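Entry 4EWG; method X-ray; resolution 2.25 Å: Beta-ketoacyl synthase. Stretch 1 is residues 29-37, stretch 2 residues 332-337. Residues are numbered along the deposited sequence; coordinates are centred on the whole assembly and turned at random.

Stretch 1 29-37: ALKAGRNAV
Stretch 2 (332-337) SLKSYV

The end of one helix and the loop after it pack against a short helical segment some 300 residues away through one aromatic ring, Y336, and one backbone hydrogen bond. A29 to K31 are helical, continuing a helix that begins earlier in the chain; G33 is the first residue to leave helical phi/psi, at 66/18, a positive phi that favours glycine, while its N still bonds to L30 O (3.0 Å). R34 (-104/140) and N35 (-80/173) then run extended, bringing N35 CA within 4.2 Å of Y336 CA. In the second stretch K334 to V337 are helical, with Y336 N bonded to L333 O at 3.0 Å, and S332 OG accepts a weak capping bond from K334 N (3.2 Å).

Y336 (chi1 m, chi2 84°) presents a ring face to L30 (m, t): L30 CD2 lies 3.5 Å from the centroid of the Y336 ring, 6° off its normal, an almost ideal CH-pi contact. The same methyl meets L333 (m, t), L30 CD2 to L333 CD2 being 4.1 Å.

Beyond the ring, A36 N donates to Y336 O at 2.8 Å and 162°, a nearly straight bond. N35 (chi1 p) packs its CB 3.3 Å from S335 O, accepts from V37 N through OD1 (3.0 Å), and reaches S335 through a water that accepts from N35 ND2 (2.8 Å) and donates to S335 O (2.7 Å).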

ATOM      1  N   ALA A  29     -23.827 -22.992   4.465  1.00 29.65           N
ATOM      2  CA  ALA A  29     -23.157 -23.320   3.212  1.00 29.41           C
ATOM      3  C   ALA A  29     -21.926 -24.201   3.450  1.00 29.48           C
ATOM      4  O   ALA A  29     -21.775 -25.233   2.823  1.00 29.50           O
ATOM      5  CB  ALA A  29     -22.769 -22.064   2.461  1.00 28.34           C
ATOM      6  N   LEU A  30     -21.059 -23.792   4.358  1.00 29.38           N
ATOM      7  CA  LEU A  30     -19.917 -24.605   4.702  1.00 29.61           C
ATOM      8  C   LEU A  30     -20.404 -26.017   5.012  1.00 31.99           C
ATOM      9  O   LEU A  30     -19.938 -26.999   4.406  1.00 32.85           O
ATOM     10  CB  LEU A  30     -19.166 -24.023   5.887  1.00 28.74           C
ATOM     11  CG  LEU A  30     -18.397 -22.714   5.675  1.00 27.56           C
ATOM     12  CD1 LEU A  30     -17.832 -22.220   7.006  1.00 26.96           C
ATOM     13  CD2 LEU A  30     -17.289 -22.872   4.644  1.00 26.43           C
ATOM     14  N   LYS A  31     -21.384 -26.120   5.899  1.00 33.53           N
ATOM     15  CA  LYS A  31     -21.915 -27.432   6.285  1.00 35.07           C
ATOM     16  C   LYS A  31     -22.436 -28.236   5.117  1.00 35.52           C
ATOM     17  O   LYS A  31     -22.269 -29.436   5.091  1.00 36.19           O
ATOM     18  CB  LYS A  31     -23.042 -27.300   7.319  1.00 36.64           C
ATOM     19  CG  LYS A  31     -22.499 -27.164   8.715  1.00 37.47           C
ATOM     20  CD  LYS A  31     -23.540 -27.324   9.797  1.00 39.44           C
ATOM     21  CE  LYS A  31     -22.834 -27.281  11.145  1.00 40.26           C
ATOM     22  NZ  LYS A  31     -23.714 -26.720  12.192  1.00 42.58           N
ATOM     23  N   ALA A  32     -23.101 -27.575   4.178  1.00 35.76           N
ATOM     24  CA  ALA A  32     -23.708 -28.263   3.051  1.00 36.99           C
ATOM     25  C   ALA A  32     -22.662 -28.789   2.050  1.00 37.12           C
ATOM     26  O   ALA A  32     -23.008 -29.532   1.131  1.00 39.51           O
ATOM     27  CB  ALA A  32     -24.737 -27.365   2.361  1.00 36.38           C
ATOM     28  N   GLY A  33     -21.393 -28.423   2.226  1.00 35.83           N
ATOM     29  CA  GLY A  33     -20.280 -29.061   1.478  1.00 34.44           C
ATOM     30  C   GLY A  33     -20.188 -28.883  -0.040  1.00 33.77           C
ATOM     31  O   GLY A  33     -19.506 -29.653  -0.697  1.00 34.11           O
ATOM     32  N   ARG A  34     -20.872 -27.888  -0.609  1.00 32.92           N
ATOM     33  CA  ARG A  34     -20.698 -27.561  -2.022  1.00 31.19           C
ATOM     34  C   ARG A  34     -19.869 -26.319  -2.102  1.00 29.72           C
ATOM     35  O   ARG A  34     -20.042 -25.412  -1.310  1.00 29.84           O
ATOM     36  CB  ARG A  34     -22.029 -27.320  -2.706  1.00 32.08           C
ATOM     37  N   ASN A  35     -18.950 -26.261  -3.055  1.00 28.28           N
ATOM     38  CA  ASN A  35     -18.189 -25.061  -3.249  1.00 26.04           C
ATOM     39  C   ASN A  35     -18.988 -24.027  -4.033  1.00 25.55           C
ATOM     40  O   ASN A  35     -20.098 -24.292  -4.494  1.00 25.58           O
ATOM     41  CB  ASN A  35     -16.812 -25.360  -3.884  1.00 25.68           C
ATOM     42  CG  ASN A  35     -16.897 -25.764  -5.329  1.00 25.66           C
ATOM     43  OD1 ASN A  35     -17.873 -25.469  -6.021  1.00 25.45           O
ATOM     44  ND2 ASN A  35     -15.844 -26.423  -5.807  1.00 25.54           N
ATOM     45  N   ALA A  36     -18.425 -22.828  -4.152  1.00 24.09           N
ATOM     46  CA  ALA A  36     -19.079 -21.737  -4.874  1.00 23.90           C
ATOM     47  C   ALA A  36     -18.450 -21.535  -6.253  1.00 23.80           C
ATOM     48  O   ALA A  36     -18.545 -20.462  -6.817  1.00 22.98           O
ATOM     49  CB  ALA A  36     -18.994 -20.450  -4.075  1.00 22.48           C
ATOM     50  N   VAL A  37     -17.842 -22.585  -6.798  1.00 24.35           N
ATOM     51  CA  VAL A  37     -17.184 -22.500  -8.109  1.00 24.98           C
ATOM     52  C   VAL A  37     -18.201 -22.697  -9.256  1.00 26.31           C
ATOM     53  O   VAL A  37     -19.118 -23.512  -9.151  1.00 26.92           O
ATOM     54  CB  VAL A  37     -16.070 -23.530  -8.224  1.00 24.82           C
ATOM     55  CG1 VAL A  37     -15.453 -23.505  -9.605  1.00 25.31           C
ATOM     56  CG2 VAL A  37     -15.004 -23.250  -7.189  1.00 23.65           C
ATOM     57  N   SER A 332      -8.344 -25.417   4.447  1.00 20.47           N
ATOM     58  CA  SER A 332      -8.338 -24.281   3.525  1.00 19.63           C
ATOM     59  C   SER A 332      -9.740 -23.925   3.140  1.00 20.22           C
ATOM     60  O   SER A 332     -10.434 -24.737   2.540  1.00 21.03           O
ATOM     61  CB  SER A 332      -7.563 -24.641   2.268  1.00 19.76           C
ATOM     62  OG  SER A 332      -7.719 -23.646   1.289  1.00 19.25           O
ATOM     63  N   LEU A 333     -10.159 -22.704   3.477  1.00 19.59           N
ATOM     64  CA  LEU A 333     -11.470 -22.202   3.099  1.00 19.58           C
ATOM     65  C   LEU A 333     -11.546 -21.888   1.615  1.00 20.12           C
ATOM     66  O   LEU A 333     -12.627 -21.660   1.083  1.00 20.02           O
ATOM     67  CB  LEU A 333     -11.808 -20.946   3.927  1.00 18.99           C
ATOM     68  CG  LEU A 333     -12.075 -21.223   5.412  1.00 18.77           C
ATOM     69  CD1 LEU A 333     -12.077 -19.960   6.258  1.00 17.97           C
ATOM     70  CD2 LEU A 333     -13.358 -22.033   5.604  1.00 18.76           C
ATOM     71  N   LYS A 334     -10.382 -21.823   0.944  1.00 20.62           N
ATOM     72  CA  LYS A 334     -10.344 -21.595  -0.526  1.00 20.08           C
ATOM     73  C   LYS A 334     -10.948 -22.765  -1.275  1.00 20.51           C
ATOM     74  O   LYS A 334     -11.329 -22.642  -2.430  1.00 20.23           O
ATOM     75  CB  LYS A 334      -8.905 -21.327  -1.022  1.00 20.10           C
ATOM     76  CG  LYS A 334      -8.236 -20.089  -0.385  1.00 19.48           C
ATOM     77  CD  LYS A 334      -6.951 -19.694  -1.100  1.00 18.65           C
ATOM     78  CE  LYS A 334      -6.364 -18.394  -0.569  1.00 18.11           C
ATOM     79  NZ  LYS A 334      -6.027 -18.345   0.877  1.00 17.33           N
ATOM     80  N   SER A 335     -11.053 -23.914  -0.609  1.00 20.89           N
ATOM     81  CA  SER A 335     -11.801 -25.041  -1.153  1.00 21.50           C
ATOM     82  C   SER A 335     -13.291 -24.741  -1.356  1.00 22.36           C
ATOM     83  O   SER A 335     -13.965 -25.457  -2.123  1.00 24.60           O
ATOM     84  CB  SER A 335     -11.648 -26.279  -0.250  1.00 21.86           C
ATOM     85  OG  SER A 335     -12.361 -26.156   0.989  1.00 20.84           O
ATOM     86  N   TYR A 336     -13.816 -23.730  -0.656  1.00 22.05           N
ATOM     87  CA  TYR A 336     -15.224 -23.320  -0.786  1.00 22.74           C
ATOM     88  C   TYR A 336     -15.398 -22.112  -1.654  1.00 21.87           C
ATOM     89  O   TYR A 336     -16.207 -22.125  -2.580  1.00 22.66           O
ATOM     90  CB  TYR A 336     -15.830 -22.963   0.572  1.00 23.84           C
ATOM     91  CG  TYR A 336     -15.937 -24.107   1.503  1.00 24.71           C
ATOM     92  CD1 TYR A 336     -14.857 -24.471   2.277  1.00 24.67           C
ATOM     93  CD2 TYR A 336     -17.123 -24.822   1.633  1.00 26.42           C
ATOM     94  CE1 TYR A 336     -14.929 -25.528   3.140  1.00 26.05           C
ATOM     95  CE2 TYR A 336     -17.214 -25.879   2.518  1.00 27.51           C
ATOM     96  CZ  TYR A 336     -16.088 -26.220   3.261  1.00 27.40           C
ATOM     97  OH  TYR A 336     -16.104 -27.247   4.133  1.00 29.58           O
ATOM     98  N   VAL A 337     -14.673 -21.048  -1.323  1.00 21.10           N
ATOM     99  CA  VAL A 337     -14.851 -19.752  -1.987  1.00 21.22           C
ATOM    100  C   VAL A 337     -13.756 -19.440  -3.004  1.00 21.15           C
ATOM    101  O   VAL A 337     -13.742 -18.345  -3.594  1.00 21.40           O
ATOM    102  CB  VAL A 337     -14.956 -18.590  -0.963  1.00 20.79           C
ATOM    103  CG1 VAL A 337     -16.150 -18.826  -0.068  1.00 21.05           C
ATOM    104  CG2 VAL A 337     -13.688 -18.440  -0.138  1.00 20.13           C
TER
HETATM  105  O   HOH W   1     -13.598 -27.063  -4.319  1.00 20.11           O